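Local coordinates for protein AT5g51070/K3K7_27 (Arabidopsis thaliana, PDB 5GKM) that is a Clp-family chaperone, probably an ATP-hydrolysing partner of the Clp protease, represented here by its N-terminal domain, at residues F7-I19 with D114-G126. Sequence-based numbering, arbitrary orientation. Where two conformers were deposited one is given.
Sequences FERFTERAIRAII and DCQYIAPEHIAVG
F10 turns one ring face to the side chain of I118, whose CG2 lies 3.8 Å from the ring centroid and 15° off the normal, a CH-pi contact; F7 CD1 covers the opposite face. The backbones are bridged at the same place: I118 N donates to R9 O and T11 N to I118 O, both at 2.9 Å, so I118 is gripped by the residues flanking F10 in a single beta bridge between two non-helical runs. Outside it, R9 reaches alongside Q116 with its chain extended, and NH1 is shared between the backbone O (3.0 Å) and OE1 (2.8 Å) of Q116. The bend of Q116 at chi2 (-59°) brings that amide oxygen back to the guanidinium edge, the two planes standing 60° apart.

On the other side of the bridge the helices begin. T11 caps helix 12-27 by accepting from A14 N through OG1, while its CG2 packs against Y117 CB at 3.6 Å. P120, in the first turn of helix 120-130, sets CG over the centre of the R13 guanidinium face, and R13 NH1 meets the syn lone pair of E121 OE2 in a 3.1 Å salt bridge. R13 NH2 has a second salt bridge to E45, and E121 OE2 one to R156 NH1. Deeper in, I123 CD1 touches A14, F10 and I18.

The segments belong to the all-helical Clp N-terminal (Clp R) domain, where this bridge and its flanking side chains join the starts of helices 12-27 and 120-130.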
loop_
_atom_site.group_PDB
_atom_site.type_symbol
_atom_site.label_atom_id
_atom_site.label_comp_id
_atom_site.label_asym_id
_atom_site.label_seq_id
_atom_site.Cartn_x
_atom_site.Cartn_y
_atom_site.Cartn_z
ATOM N N PHE A 7 -13.509 2.143 8.348
ATOM C CA PHE A 7 -13.147 1.167 7.342
ATOM C C PHE A 7 -14.351 0.330 6.949
ATOM O O PHE A 7 -14.202 -0.688 6.385
ATOM C CB PHE A 7 -11.930 0.289 7.809
ATOM C CG PHE A 7 -10.596 1.012 7.783
ATOM C CD1 PHE A 7 -10.119 1.601 6.657
ATOM C CD2 PHE A 7 -9.820 1.099 8.911
ATOM C CE1 PHE A 7 -8.920 2.266 6.629
ATOM C CE2 PHE A 7 -8.594 1.750 8.891
ATOM C CZ PHE A 7 -8.142 2.334 7.740
ATOM N N GLU A 8 -15.555 0.837 7.214
ATOM C CA GLU A 8 -16.754 0.050 7.065
ATOM C C GLU A 8 -16.908 -0.493 5.652
ATOM O O GLU A 8 -17.247 -1.632 5.467
ATOM C CB GLU A 8 -18.016 0.876 7.448
ATOM C CG GLU A 8 -19.347 0.273 6.985
ATOM C CD GLU A 8 -20.557 1.162 7.278
ATOM O OE1 GLU A 8 -20.630 1.630 8.398
ATOM O OE2 GLU A 8 -21.441 1.361 6.396
ATOM N N ARG A 9 -16.606 0.350 4.676
ATOM C CA ARG A 9 -16.740 -0.063 3.313
ATOM C C ARG A 9 -15.541 -0.724 2.692
ATOM O O ARG A 9 -15.587 -1.086 1.577
ATOM C CB ARG A 9 -17.273 1.043 2.444
ATOM C CG ARG A 9 -18.742 1.251 2.733
ATOM C CD ARG A 9 -19.441 1.893 1.583
ATOM N NE ARG A 9 -20.809 2.111 1.902
ATOM C CZ ARG A 9 -21.826 1.629 1.221
ATOM N NH1 ARG A 9 -21.614 0.935 0.137
ATOM N NH2 ARG A 9 -23.064 1.885 1.627
ATOM N N PHE A 10 -14.491 -0.883 3.468
ATOM C CA PHE A 10 -13.309 -1.561 2.983
ATOM C C PHE A 10 -13.535 -3.074 2.990
ATOM O O PHE A 10 -14.035 -3.594 3.937
ATOM C CB PHE A 10 -12.074 -1.195 3.813
ATOM C CG PHE A 10 -11.491 0.165 3.518
ATOM C CD1 PHE A 10 -12.233 1.289 3.675
ATOM C CD2 PHE A 10 -10.183 0.310 3.141
ATOM C CE1 PHE A 10 -11.706 2.525 3.412
ATOM C CE2 PHE A 10 -9.660 1.543 2.897
ATOM C CZ PHE A 10 -10.439 2.660 3.039
ATOM N N THR A 11 -13.164 -3.745 1.923
ATOM C CA THR A 11 -13.333 -5.152 1.851
ATOM C C THR A 11 -12.399 -5.886 2.808
ATOM O O THR A 11 -11.427 -5.376 3.279
ATOM C CB THR A 11 -13.108 -5.731 0.460
ATOM O OG1 THR A 11 -11.728 -5.684 0.115
ATOM C CG2 THR A 11 -13.946 -4.982 -0.569
ATOM N N GLU A 12 -12.784 -7.127 3.058
ATOM C CA GLU A 12 -11.871 -8.066 3.866
ATOM C C GLU A 12 -10.318 -8.170 3.357
ATOM O O GLU A 12 -9.456 -8.042 4.122
ATOM C CB GLU A 12 -12.463 -9.482 3.931
ATOM C CG GLU A 12 -11.608 -10.453 4.696
ATOM C CD GLU A 12 -12.012 -11.919 4.477
ATOM O OE1 GLU A 12 -13.079 -12.211 3.905
ATOM O OE2 GLU A 12 -11.197 -12.799 4.767
ATOM N N ARG A 13 -10.178 -8.201 2.045
ATOM C CA ARG A 13 -8.885 -8.144 1.458
ATOM C C ARG A 13 -8.232 -6.805 1.743
ATOM O O ARG A 13 -7.071 -6.769 1.950
ATOM C CB ARG A 13 -8.873 -8.334 -0.052
ATOM C CG ARG A 13 -9.409 -9.657 -0.534
ATOM C CD ARG A 13 -9.245 -9.842 -2.037
ATOM N NE ARG A 13 -7.891 -9.555 -2.412
ATOM C CZ ARG A 13 -7.550 -8.891 -3.487
ATOM N NH1 ARG A 13 -8.468 -8.488 -4.329
ATOM N NH2 ARG A 13 -6.275 -8.608 -3.686
ATOM N N ALA A 14 -8.986 -5.737 1.622
ATOM C CA ALA A 14 -8.368 -4.448 1.817
ATOM C C ALA A 14 -7.875 -4.272 3.260
ATOM O O ALA A 14 -6.868 -3.713 3.495
ATOM C CB ALA A 14 -9.329 -3.344 1.453
ATOM N N ILE A 15 -8.708 -4.722 4.167
ATOM C CA ILE A 15 -8.393 -4.629 5.574
ATOM C C ILE A 15 -7.160 -5.472 5.882
ATOM O O ILE A 15 -6.349 -5.059 6.612
ATOM C CB ILE A 15 -9.574 -5.080 6.458
ATOM C CG1 ILE A 15 -10.774 -4.176 6.268
ATOM C CG2 ILE A 15 -9.171 -5.189 7.917
ATOM C CD1 ILE A 15 -10.584 -2.886 6.917
ATOM N N ARG A 16 -7.065 -6.635 5.269
ATOM C CA ARG A 16 -5.927 -7.472 5.490
ATOM C C ARG A 16 -4.645 -6.811 4.991
ATOM O O ARG A 16 -3.657 -6.828 5.635
ATOM C CB ARG A 16 -6.146 -8.840 4.868
ATOM C CG ARG A 16 -5.068 -9.856 5.086
ATOM C CD ARG A 16 -5.447 -11.139 4.352
ATOM N NE ARG A 16 -6.696 -11.677 4.812
ATOM C CZ ARG A 16 -7.704 -11.932 4.016
ATOM N NH1 ARG A 16 -7.626 -11.639 2.718
ATOM N NH2 ARG A 16 -8.784 -12.445 4.525
ATOM N N ALA A 17 -4.716 -6.192 3.835
ATOM C CA ALA A 17 -3.561 -5.503 3.322
ATOM C C ALA A 17 -3.110 -4.375 4.244
ATOM O O ALA A 17 -1.970 -4.103 4.389
ATOM C CB ALA A 17 -3.853 -4.930 1.922
ATOM N N ILE A 18 -4.093 -3.697 4.782
ATOM C CA ILE A 18 -3.792 -2.625 5.730
ATOM C C ILE A 18 -3.116 -3.122 7.031
ATOM O O ILE A 18 -2.140 -2.605 7.451
ATOM C CB ILE A 18 -5.047 -1.797 6.037
ATOM C CG1 ILE A 18 -5.470 -1.087 4.778
ATOM C CG2 ILE A 18 -4.798 -0.808 7.151
ATOM C CD1 ILE A 18 -6.799 -0.431 4.891
ATOM N N ILE A 19 -3.666 -4.184 7.573
ATOM C CA ILE A 19 -3.039 -4.815 8.727
ATOM C C ILE A 19 -1.625 -5.307 8.380
ATOM O O ILE A 19 -0.723 -5.194 9.159
ATOM C CB ILE A 19 -3.921 -5.970 9.227
ATOM C CG1 ILE A 19 -5.177 -5.398 9.850
ATOM C CG2 ILE A 19 -3.192 -6.838 10.216
ATOM C CD1 ILE A 19 -6.295 -6.380 10.039
ATOM N N ASP A 114 -18.713 4.298 -8.717
ATOM C CA ASP A 114 -19.980 3.805 -8.234
ATOM C C ASP A 114 -19.828 2.450 -7.641
ATOM O O ASP A 114 -20.695 1.620 -7.704
ATOM C CB ASP A 114 -21.050 3.777 -9.322
ATOM C CG ASP A 114 -22.473 3.763 -8.735
ATOM O OD1 ASP A 114 -22.779 4.495 -7.801
ATOM O OD2 ASP A 114 -23.286 3.021 -9.241
ATOM N N CYS A 115 -18.663 2.247 -7.062
ATOM C CA CYS A 115 -18.535 0.914 -6.340
ATOM C C CYS A 115 -19.022 0.917 -4.732
ATOM O O CYS A 115 -19.097 1.944 -4.172
ATOM C CB CYS A 115 -17.033 0.681 -6.367
ATOM S SG CYS A 115 -16.721 -0.954 -5.870
ATOM N N GLN A 116 -19.526 -0.207 -4.315
ATOM C CA GLN A 116 -20.049 -0.315 -3.009
ATOM C C GLN A 116 -18.962 -0.549 -1.962
ATOM O O GLN A 116 -19.227 -0.544 -0.824
ATOM C CB GLN A 116 -21.080 -1.438 -2.946
ATOM C CG GLN A 116 -22.314 -1.173 -3.795
ATOM C CD GLN A 116 -23.042 0.082 -3.392
ATOM O OE1 GLN A 116 -23.114 0.421 -2.226
ATOM N NE2 GLN A 116 -23.616 0.761 -4.357
ATOM N N TYR A 117 -17.758 -0.779 -2.412
ATOM C CA TYR A 117 -16.689 -1.226 -1.552
ATOM C C TYR A 117 -15.377 -0.579 -1.930
ATOM O O TYR A 117 -15.250 -0.127 -2.986
ATOM C CB TYR A 117 -16.508 -2.738 -1.627
ATOM C CG TYR A 117 -16.320 -3.314 -3.027
ATOM C CD1 TYR A 117 -15.114 -3.273 -3.638
ATOM C CD2 TYR A 117 -17.370 -3.905 -3.723
ATOM C CE1 TYR A 117 -14.905 -3.761 -4.880
ATOM C CE2 TYR A 117 -17.176 -4.435 -4.956
ATOM C CZ TYR A 117 -15.949 -4.347 -5.551
ATOM O OH TYR A 117 -15.775 -4.864 -6.801
ATOM N N ILE A 118 -14.423 -0.585 -1.017
ATOM C CA ILE A 118 -13.065 -0.165 -1.305
ATOM C C ILE A 118 -12.221 -1.427 -1.213
ATOM O O ILE A 118 -12.116 -2.019 -0.195
ATOM C CB ILE A 118 -12.502 0.855 -0.286
ATOM C CG1 ILE A 118 -13.178 2.204 -0.377
ATOM C CG2 ILE A 118 -11.047 1.124 -0.551
ATOM C CD1 ILE A 118 -14.436 2.332 0.400
ATOM N N ALA A 119 -11.697 -1.824 -2.342
ATOM C CA ALA A 119 -10.863 -2.979 -2.470
ATOM C C ALA A 119 -9.390 -2.612 -2.481
ATOM O O ALA A 119 -9.033 -1.536 -2.596
ATOM C CB ALA A 119 -11.225 -3.780 -3.708
ATOM N N PRO A 120 -8.549 -3.639 -2.405
ATOM C CA PRO A 120 -7.111 -3.366 -2.479
ATOM C C PRO A 120 -6.724 -2.632 -3.788
ATOM O O PRO A 120 -5.812 -1.887 -3.829
ATOM C CB PRO A 120 -6.493 -4.776 -2.469
ATOM C CG PRO A 120 -7.432 -5.574 -1.700
ATOM C CD PRO A 120 -8.777 -5.069 -2.133
ATOM N N GLU A 121 -7.475 -2.935 -4.826
ATOM C CA GLU A 121 -7.211 -2.346 -6.109
ATOM C C GLU A 121 -7.443 -0.830 -6.096
ATOM O O GLU A 121 -6.754 -0.125 -6.703
ATOM C CB GLU A 121 -8.008 -3.043 -7.179
ATOM C CG GLU A 121 -7.493 -4.430 -7.409
ATOM C CD GLU A 121 -7.959 -5.470 -6.398
ATOM O OE1 GLU A 121 -8.877 -5.307 -5.660
ATOM O OE2 GLU A 121 -7.360 -6.486 -6.442
ATOM N N HIS A 122 -8.463 -0.389 -5.380
ATOM C CA HIS A 122 -8.686 1.016 -5.196
ATOM C C HIS A 122 -7.566 1.661 -4.423
ATOM O O HIS A 122 -7.206 2.753 -4.678
ATOM C CB HIS A 122 -9.960 1.296 -4.429
ATOM C CG HIS A 122 -11.220 0.855 -5.132
ATOM N ND1 HIS A 122 -12.015 -0.110 -4.683
ATOM C CD2 HIS A 122 -11.789 1.305 -6.285
ATOM C CE1 HIS A 122 -13.034 -0.251 -5.504
ATOM N NE2 HIS A 122 -12.887 0.604 -6.485
ATOM N N ILE A 123 -7.086 0.964 -3.405
ATOM C CA ILE A 123 -5.944 1.434 -2.642
ATOM C C ILE A 123 -4.698 1.537 -3.506
ATOM O O ILE A 123 -3.971 2.436 -3.394
ATOM C CB ILE A 123 -5.638 0.580 -1.373
ATOM C CG1 ILE A 123 -6.876 0.552 -0.472
ATOM C CG2 ILE A 123 -4.380 1.099 -0.679
ATOM C CD1 ILE A 123 -6.818 -0.425 0.683
ATOM N N ALA A 124 -4.504 0.555 -4.360
ATOM C CA ALA A 124 -3.370 0.631 -5.266
ATOM C C ALA A 124 -3.447 1.827 -6.223
ATOM O O ALA A 124 -2.495 2.455 -6.452
ATOM C CB ALA A 124 -3.218 -0.663 -6.060
ATOM N N VAL A 125 -4.633 2.086 -6.731
ATOM C CA VAL A 125 -4.772 3.210 -7.636
ATOM C C VAL A 125 -4.428 4.477 -6.880
ATOM O O VAL A 125 -3.785 5.303 -7.384
ATOM C CB VAL A 125 -6.178 3.332 -8.257
ATOM C CG1 VAL A 125 -6.259 4.558 -9.164
ATOM C CG2 VAL A 125 -6.444 2.088 -9.076
ATOM N N GLY A 126 -4.865 4.550 -5.645
ATOM C CA GLY A 126 -4.525 5.689 -4.825
ATOM C C GLY A 126 -3.043 5.797 -4.587
ATOM O O GLY A 126 -2.491 6.822 -4.681
#